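Local coordinates for protein lectin (Trichosanthes anguina, PDB 4HR6) that is a seed lectin that probably binds carbohydrate, a nontoxic three-chain homologue of type II ribosome-inactivating proteins, at residues L3-S6 with E7-S10. Residues are numbered along the deposited sequence; the frame is centred on the assembly and turned at random.
Sequences LRLS and EANS
Arg4 and Glu7 meet across a tight turn, and the arginine can be followed outward from the backbone. Its CB lies 4.1 Å from Glu7 CG, where the two side chains begin to cross at a slant. CG comes no nearer, but CD closes to 3.3 Å from Glu7 OE2. There the side chain bends (chi3 79°), which swings the guanidinium across the glutamate, with Glu7 CG at its edge, in plane. NH1 reaches Glu7 OE2 in a long salt bridge of 3.9 Å; with the planes 88° apart and OE2 oblique to the guanidinium, the two groups do not meet as a flat, two-pronged pair. The stronger partner is Asp13 of a neighbouring Lectin chain, which forms a salt bridge with NH2. The bend itself is a type I beta turn from Leu5 to Ala8, leading from strand 2-4, which pairs in parallel with a strand of that same neighbouring chain, into helix 10-24, where Asn9 is the N-cap. The turn's closing bond, Ala8 N to Leu5 O, is weak at 3.3 Å, with an N-H...O angle of only 124°. Ala8 CB points back toward the strand end, 3.1 Å from Leu5 O, close for a methyl, and 3.4 Å from Arg4 O, while Phe131 of the neighbouring chain packs against Ala8.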
loop_
_atom_site.group_PDB
_atom_site.type_symbol
_atom_site.label_atom_id
_atom_site.label_comp_id
_atom_site.label_asym_id
_atom_site.label_seq_id
_atom_site.Cartn_x
_atom_site.Cartn_y
_atom_site.Cartn_z
ATOM N N LEU A 3 16.014 13.117 15.463
ATOM C CA LEU A 3 15.190 14.108 14.807
ATOM C C LEU A 3 15.264 15.378 15.641
ATOM O O LEU A 3 14.779 15.412 16.774
ATOM C CB LEU A 3 13.760 13.591 14.678
ATOM C CG LEU A 3 12.768 14.134 13.626
ATOM C CD1 LEU A 3 11.634 14.878 14.290
ATOM C CD2 LEU A 3 13.403 14.963 12.505
ATOM N N ARG A 4 15.925 16.395 15.093
ATOM C CA ARG A 4 16.041 17.707 15.729
ATOM C C ARG A 4 15.015 18.637 15.096
ATOM O O ARG A 4 15.043 18.868 13.889
ATOM C CB ARG A 4 17.437 18.292 15.538
ATOM C CG ARG A 4 18.595 17.402 15.974
ATOM C CD ARG A 4 19.950 18.104 15.851
ATOM N NE ARG A 4 20.189 19.014 16.978
ATOM C CZ ARG A 4 19.909 20.324 17.001
ATOM N NH1 ARG A 4 19.389 20.944 15.943
ATOM N NH2 ARG A 4 20.158 21.028 18.102
ATOM N N LEU A 5 14.108 19.175 15.895
ATOM C CA LEU A 5 13.066 20.011 15.328
ATOM C C LEU A 5 13.557 21.375 14.818
ATOM O O LEU A 5 12.949 21.917 13.905
ATOM C CB LEU A 5 11.897 20.165 16.289
ATOM C CG LEU A 5 11.071 18.889 16.447
ATOM C CD1 LEU A 5 9.900 19.146 17.382
ATOM C CD2 LEU A 5 10.578 18.401 15.088
ATOM N N SER A 6 14.649 21.910 15.370
ATOM C CA SER A 6 15.224 23.191 14.885
ATOM C C SER A 6 15.499 23.192 13.386
ATOM O O SER A 6 15.074 24.089 12.664
ATOM C CB SER A 6 16.526 23.524 15.621
ATOM O OG SER A 6 16.240 23.888 16.958
ATOM N N GLU A 7 16.199 22.168 12.927
ATOM C CA GLU A 7 16.602 22.081 11.529
ATOM C C GLU A 7 15.664 21.147 10.752
ATOM O O GLU A 7 16.108 20.353 9.931
ATOM C CB GLU A 7 18.084 21.650 11.424
ATOM C CG GLU A 7 18.461 20.367 12.166
ATOM C CD GLU A 7 19.954 20.046 12.107
ATOM O OE1 GLU A 7 20.728 20.798 11.464
ATOM O OE2 GLU A 7 20.359 19.026 12.707
ATOM N N ALA A 8 14.361 21.282 10.990
ATOM C CA ALA A 8 13.379 20.312 10.503
ATOM C C ALA A 8 12.406 20.862 9.471
ATOM O O ALA A 8 11.710 21.846 9.710
ATOM C CB ALA A 8 12.593 19.747 11.667
ATOM N N ASN A 9 12.356 20.196 8.329
ATOM C CA ASN A 9 11.318 20.434 7.337
ATOM C C ASN A 9 10.824 19.086 6.812
ATOM O O ASN A 9 11.320 18.041 7.230
ATOM C CB ASN A 9 11.861 21.302 6.195
ATOM C CG ASN A 9 13.147 20.759 5.614
ATOM O OD1 ASN A 9 13.186 19.661 5.051
ATOM N ND2 ASN A 9 14.217 21.522 5.750
ATOM N N SER A 10 9.863 19.122 5.894
ATOM C CA SER A 10 9.317 17.924 5.280
ATOM C C SER A 10 10.412 16.959 4.829
ATOM O O SER A 10 10.344 15.755 5.102
ATOM C CB SER A 10 8.420 18.303 4.100
ATOM O OG SER A 10 7.944 17.141 3.446
#